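Local coordinates for major capsid protein (Human herpesvirus 1, PDB 1NO7) that builds the icosahedral capsid shell of herpes simplex virus 1 as VP5, here represented by its protease-resistant upper domain, at residues R196-C201 with V434-A440; C376-R381 with Y504-V510. All coordinates share one frame. Numbering follows the deposited sequence.

How the contacts relate
Contact 1 and contact 2 belong to the same modelled chain but to different parts of the upper domain: their centres lie 26 Å apart, their nearest atoms about 13 Å apart, and they share no helix or strand. Contact 2 is central, 10 Å from the centre of the chain, and pairs two of the three strands of an antiparallel sheet; contact 1 is peripheral, 26 Å from that centre, and sets helix 195-208 against the start of helix 438-442. Along the sequence the segments alternate, 196-201, 376-381, 434-440, 504-510, so no single cut in the chain leaves each contact whole in its own piece.

Contact 1 of 2, residues R196-C201 with V434-A440; sequences RLVVQC and VVVDGPA
The extended run V434-V436 and the N-capped start of helix 438-442 dock on the side of helix 195-208. V434-V436 have phi -95 to -125° and psi 99 to 143°; G438-A440 are helical, as is 196-201. The CA-CA register is L197-A440 4.6 Å, Q200-V436 5.9 Å and C201-V434 6.2 Å. Q200 (chi1 m, chi2 -136°) and A440, with 64 and 63 Å² covered, form the centre: the CA-to-CB bonds of both point toward the other segment, and Q200 OE1 lies 3.5 Å from A440 CB. Q200 binds D437 twice, at backbone and carboxylate, OE1 accepting from D437 N (3.0 Å) and NE2 donating to D437 OD2 (3.3 Å). Next to this polar group, L197 CD1 meets V436 CG1 at 3.4 Å and A440 CB at 4.2 Å; helices 176-183 and 425-431 line this apolar side. D437, the N-cap (chi1 p), accepts from A440 N through OD1, 3.0 Å, the capping bond. R196, chi1-chi3 all t, completes the edge with a salt bridge from NH2 to D437 OD2, 2.6 Å.

Contact 2 of 2, residues C376-R381 with Y504-V510; sequences CTAGVR and YFYPLPV
Buried near the centre of the chain (11 of 13 touching residues), the outermost strand 505-507 pairs antiparallel with 376-380, the central strand of a three-stranded sheet, bonded on its other side to 486-489. The short strand axes approach to 4.6 Å, with 135° between their N-to-C directions, so the pair is markedly twisted. At C376, SG makes an apolar contact with P509 CG, 4.0 Å. T377 O accepts from L508 N at 3.1 Å, while the T377 side chain (chi1 p) points toward 504-510 and OG1 gives a weak hydrogen bond to L508 O, 2.8 Å. A378 is paired with P507, a non-hydrogen-bonded pair, CA-CA 4.3 Å, their side chains diverging. G379 and Y506 form the hydrogen-bonded pair, CA-CA 5.4 Å: G379 N to Y506 O is 2.9 Å and Y506 N to G379 O 2.8 Å. Y506 (chi1 p) folds its ring back over the glycine, G379 CA standing 3.7 Å from the ring centroid in a CH-pi contact; an ideal CB here would lie 2.3 Å from Y506 CE1. V380 (chi1 t) pairs with F505, CA-CA 4.5 Å, and V380 CG2 touches the edge of the F505 ring at CD2, 3.4 Å, on the sheet face opposite Y506. Beyond the last bridge, R381, N-cap of helix 382-389, donates from N to Y504 O, 2.6 Å, and its CG packs at the Y506 ring edge, 3.6 Å from CD2. Backbone bonding thus sets the register, while the tyrosine ring occupies the space where glycine has no side chain.

Contact 1 of 2, residues R196-C201 with V434-A440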
loop_
_atom_site.group_PDB
_atom_site.type_symbol
_atom_site.label_atom_id
_atom_site.label_comp_id
_atom_site.label_asym_id
_atom_site.label_seq_id
_atom_site.Cartn_x
_atom_site.Cartn_y
_atom_site.Cartn_z
ATOM N N ARG A 196 -9.123 -21.712 -8.284
ATOM C CA ARG A 196 -10.531 -22.103 -8.378
ATOM C C ARG A 196 -11.326 -21.274 -7.375
ATOM O O ARG A 196 -12.270 -20.550 -7.724
ATOM C CB ARG A 196 -10.694 -23.590 -8.052
ATOM C CG ARG A 196 -12.124 -24.093 -8.177
ATOM C CD ARG A 196 -12.344 -25.357 -7.347
ATOM N NE ARG A 196 -13.766 -25.667 -7.211
ATOM C CZ ARG A 196 -14.501 -26.246 -8.154
ATOM N NH1 ARG A 196 -13.947 -26.595 -9.310
ATOM N NH2 ARG A 196 -15.797 -26.448 -7.951
ATOM N N LEU A 197 -10.913 -21.384 -6.119
ATOM C CA LEU A 197 -11.553 -20.670 -5.022
ATOM C C LEU A 197 -11.793 -19.212 -5.353
ATOM O O LEU A 197 -12.913 -18.700 -5.219
ATOM C CB LEU A 197 -10.684 -20.755 -3.768
ATOM C CG LEU A 197 -11.155 -19.898 -2.599
ATOM C CD1 LEU A 197 -12.664 -20.039 -2.427
ATOM C CD2 LEU A 197 -10.407 -20.339 -1.333
ATOM N N VAL A 198 -10.723 -18.546 -5.772
ATOM C CA VAL A 198 -10.791 -17.133 -6.130
ATOM C C VAL A 198 -11.845 -16.838 -7.192
ATOM O O VAL A 198 -12.743 -16.010 -6.979
ATOM C CB VAL A 198 -9.448 -16.629 -6.661
ATOM C CG1 VAL A 198 -9.660 -15.326 -7.402
ATOM C CG2 VAL A 198 -8.466 -16.436 -5.506
ATOM N N VAL A 199 -11.729 -17.510 -8.334
ATOM C CA VAL A 199 -12.676 -17.289 -9.415
ATOM C C VAL A 199 -14.087 -17.254 -8.842
ATOM O O VAL A 199 -14.938 -16.488 -9.298
ATOM C CB VAL A 199 -12.612 -18.396 -10.494
ATOM C CG1 VAL A 199 -13.468 -17.978 -11.683
ATOM C CG2 VAL A 199 -11.167 -18.646 -10.937
ATOM N N GLN A 200 -14.322 -18.077 -7.823
ATOM C CA GLN A 200 -15.637 -18.120 -7.194
ATOM C C GLN A 200 -15.971 -16.793 -6.484
ATOM O O GLN A 200 -16.989 -16.150 -6.801
ATOM C CB GLN A 200 -15.708 -19.270 -6.184
ATOM C CG GLN A 200 -15.329 -20.641 -6.747
ATOM C CD GLN A 200 -16.295 -21.731 -6.304
ATOM O OE1 GLN A 200 -16.587 -21.875 -5.113
ATOM N NE2 GLN A 200 -16.797 -22.502 -7.266
ATOM N N CYS A 201 -15.120 -16.397 -5.530
ATOM C CA CYS A 201 -15.323 -15.154 -4.780
ATOM C C CYS A 201 -15.599 -14.001 -5.720
ATOM O O CYS A 201 -16.618 -13.302 -5.601
ATOM C CB CYS A 201 -14.084 -14.792 -3.981
ATOM S SG CYS A 201 -13.525 -16.122 -2.949
ATOM N N VAL A 434 -21.058 -14.458 0.034
ATOM C CA VAL A 434 -20.167 -15.125 -0.914
ATOM C C VAL A 434 -20.599 -16.591 -1.142
ATOM O O VAL A 434 -21.018 -17.268 -0.199
ATOM C CB VAL A 434 -18.771 -15.162 -0.350
ATOM C CG1 VAL A 434 -17.862 -15.979 -1.267
ATOM C CG2 VAL A 434 -18.272 -13.743 -0.162
ATOM N N VAL A 435 -20.472 -17.088 -2.373
ATOM C CA VAL A 435 -20.860 -18.469 -2.672
ATOM C C VAL A 435 -19.705 -19.328 -3.162
ATOM O O VAL A 435 -19.335 -19.294 -4.338
ATOM C CB VAL A 435 -21.980 -18.506 -3.717
ATOM C CG1 VAL A 435 -22.252 -19.942 -4.158
ATOM C CG2 VAL A 435 -23.222 -17.890 -3.108
ATOM N N VAL A 436 -19.145 -20.109 -2.250
ATOM C CA VAL A 436 -18.029 -20.981 -2.568
ATOM C C VAL A 436 -18.342 -22.426 -2.186
ATOM O O VAL A 436 -18.695 -22.682 -1.032
ATOM C CB VAL A 436 -16.799 -20.553 -1.801
ATOM C CG1 VAL A 436 -15.706 -21.584 -1.956
ATOM C CG2 VAL A 436 -16.349 -19.215 -2.295
ATOM N N ASP A 437 -18.199 -23.361 -3.134
ATOM C CA ASP A 437 -18.471 -24.773 -2.868
ATOM C C ASP A 437 -17.344 -25.452 -2.064
ATOM O O ASP A 437 -16.270 -24.867 -1.840
ATOM C CB ASP A 437 -18.710 -25.535 -4.175
ATOM C CG ASP A 437 -17.453 -25.671 -5.016
ATOM O OD1 ASP A 437 -16.371 -25.952 -4.446
ATOM O OD2 ASP A 437 -17.553 -25.512 -6.255
ATOM N N GLY A 438 -17.608 -26.692 -1.641
ATOM C CA GLY A 438 -16.671 -27.462 -0.836
ATOM C C GLY A 438 -15.250 -27.658 -1.344
ATOM O O GLY A 438 -14.301 -27.287 -0.658
ATOM N N PRO A 439 -15.058 -28.250 -2.532
ATOM C CA PRO A 439 -13.704 -28.464 -3.052
ATOM C C PRO A 439 -12.898 -27.169 -3.023
ATOM O O PRO A 439 -11.748 -27.147 -2.557
ATOM C CB PRO A 439 -13.954 -28.952 -4.479
ATOM C CG PRO A 439 -15.290 -29.626 -4.382
ATOM C CD PRO A 439 -16.070 -28.664 -3.519
ATOM N N ALA A 440 -13.512 -26.097 -3.533
ATOM C CA ALA A 440 -12.871 -24.786 -3.562
ATOM C C ALA A 440 -12.368 -24.493 -2.150
ATOM O O ALA A 440 -11.177 -24.259 -1.925
ATOM C CB ALA A 440 -13.878 -23.725 -3.992
#

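Contact 2 of 2, residues C376-R381 with Y504-V510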
loop_
_atom_site.group_PDB
_atom_site.type_symbol
_atom_site.label_atom_id
_atom_site.label_comp_id
_atom_site.label_asym_id
_atom_site.label_seq_id
_atom_site.Cartn_x
_atom_site.Cartn_y
_atom_site.Cartn_z
ATOM N N CYS A 376 -6.739 2.834 4.531
ATOM C CA CYS A 376 -5.492 2.798 5.306
ATOM C C CYS A 376 -4.720 1.472 5.343
ATOM O O CYS A 376 -5.325 0.386 5.416
ATOM C CB CYS A 376 -5.800 3.218 6.742
ATOM S SG CYS A 376 -4.809 2.342 7.949
ATOM N N THR A 377 -3.386 1.567 5.330
ATOM C CA THR A 377 -2.540 0.374 5.362
ATOM C C THR A 377 -2.531 -0.212 6.757
ATOM O O THR A 377 -2.586 0.530 7.750
ATOM C CB THR A 377 -1.084 0.683 4.968
ATOM O OG1 THR A 377 -0.381 1.316 6.054
ATOM C CG2 THR A 377 -1.070 1.590 3.756
ATOM N N ALA A 378 -2.460 -1.541 6.822
ATOM C CA ALA A 378 -2.445 -2.255 8.100
ATOM C C ALA A 378 -1.617 -3.533 8.034
ATOM O O ALA A 378 -1.453 -4.139 6.959
ATOM C CB ALA A 378 -3.882 -2.594 8.543
ATOM N N GLY A 379 -1.090 -3.917 9.196
ATOM C CA GLY A 379 -0.288 -5.121 9.318
ATOM C C GLY A 379 -1.248 -6.243 9.670
ATOM O O GLY A 379 -2.291 -6.003 10.311
ATOM N N VAL A 380 -0.903 -7.465 9.266
ATOM C CA VAL A 380 -1.760 -8.623 9.509
ATOM C C VAL A 380 -1.292 -9.565 10.624
ATOM O O VAL A 380 -0.082 -9.754 10.823
ATOM C CB VAL A 380 -1.888 -9.443 8.231
ATOM C CG1 VAL A 380 -2.879 -10.569 8.438
ATOM C CG2 VAL A 380 -2.309 -8.551 7.100
ATOM N N ARG A 381 -2.258 -10.146 11.348
ATOM C CA ARG A 381 -1.943 -11.108 12.419
ATOM C C ARG A 381 -2.127 -12.504 11.802
ATOM O O ARG A 381 -3.126 -13.189 12.053
ATOM C CB ARG A 381 -2.910 -10.931 13.588
ATOM C CG ARG A 381 -2.933 -9.546 14.169
ATOM C CD ARG A 381 -3.972 -9.449 15.262
ATOM N NE ARG A 381 -3.740 -10.450 16.300
ATOM C CZ ARG A 381 -4.565 -10.683 17.320
ATOM N NH1 ARG A 381 -5.694 -9.982 17.450
ATOM N NH2 ARG A 381 -4.269 -11.627 18.209
ATOM N N TYR A 504 -8.054 -9.749 13.167
ATOM C CA TYR A 504 -7.002 -10.273 12.285
ATOM C C TYR A 504 -5.988 -9.227 11.816
ATOM O O TYR A 504 -4.775 -9.502 11.703
ATOM C CB TYR A 504 -7.615 -10.909 11.033
ATOM C CG TYR A 504 -8.661 -11.965 11.294
ATOM C CD1 TYR A 504 -9.957 -11.614 11.672
ATOM C CD2 TYR A 504 -8.360 -13.318 11.161
ATOM C CE1 TYR A 504 -10.927 -12.578 11.910
ATOM C CE2 TYR A 504 -9.323 -14.291 11.399
ATOM C CZ TYR A 504 -10.608 -13.914 11.775
ATOM O OH TYR A 504 -11.577 -14.864 12.031
ATOM N N PHE A 505 -6.501 -8.032 11.532
ATOM C CA PHE A 505 -5.681 -6.936 11.033
ATOM C C PHE A 505 -5.554 -5.755 11.978
ATOM O O PHE A 505 -6.516 -5.375 12.641
ATOM C CB PHE A 505 -6.275 -6.436 9.740
ATOM C CG PHE A 505 -6.544 -7.517 8.743
ATOM C CD1 PHE A 505 -7.848 -7.786 8.333
ATOM C CD2 PHE A 505 -5.487 -8.217 8.156
ATOM C CE1 PHE A 505 -8.116 -8.727 7.340
ATOM C CE2 PHE A 505 -5.731 -9.170 7.157
ATOM C CZ PHE A 505 -7.057 -9.428 6.742
ATOM N N TYR A 506 -4.368 -5.159 12.021
ATOM C CA TYR A 506 -4.151 -4.001 12.881
ATOM C C TYR A 506 -3.675 -2.781 12.078
ATOM O O TYR A 506 -2.718 -2.878 11.292
ATOM C CB TYR A 506 -3.141 -4.344 13.967
ATOM C CG TYR A 506 -1.838 -4.884 13.437
ATOM C CD1 TYR A 506 -0.820 -4.036 13.031
ATOM C CD2 TYR A 506 -1.607 -6.248 13.390
ATOM C CE1 TYR A 506 0.412 -4.536 12.599
ATOM C CE2 TYR A 506 -0.382 -6.768 12.960
ATOM C CZ TYR A 506 0.628 -5.911 12.573
ATOM O OH TYR A 506 1.865 -6.432 12.219
ATOM N N PRO A 507 -4.358 -1.623 12.250
ATOM C CA PRO A 507 -4.055 -0.353 11.574
ATOM C C PRO A 507 -2.628 0.074 11.844
ATOM O O PRO A 507 -2.160 0.003 12.989
ATOM C CB PRO A 507 -5.049 0.623 12.204
ATOM C CG PRO A 507 -6.227 -0.233 12.490
ATOM C CD PRO A 507 -5.571 -1.480 13.079
ATOM N N LEU A 508 -1.942 0.519 10.797
ATOM C CA LEU A 508 -0.562 0.975 10.933
ATOM C C LEU A 508 -0.187 1.711 9.647
ATOM O O LEU A 508 0.461 1.121 8.765
ATOM C CB LEU A 508 0.364 -0.220 11.132
ATOM C CG LEU A 508 1.838 0.129 11.309
ATOM C CD1 LEU A 508 2.231 -0.085 12.782
ATOM C CD2 LEU A 508 2.705 -0.752 10.390
ATOM N N PRO A 509 -0.583 3.009 9.525
ATOM C CA PRO A 509 -0.303 3.835 8.341
ATOM C C PRO A 509 1.186 4.065 8.095
ATOM O O PRO A 509 1.911 4.499 9.000
ATOM C CB PRO A 509 -1.029 5.149 8.647
ATOM C CG PRO A 509 -2.061 4.770 9.663
ATOM C CD PRO A 509 -1.294 3.815 10.534
ATOM N N VAL A 510 1.636 3.769 6.876
ATOM C CA VAL A 510 3.038 3.971 6.522
ATOM C C VAL A 510 3.212 5.347 5.893
ATOM O O VAL A 510 4.339 5.829 5.738
ATOM C CB VAL A 510 3.531 2.940 5.482
ATOM C CG1 VAL A 510 3.598 1.579 6.107
ATOM C CG2 VAL A 510 2.601 2.920 4.273
#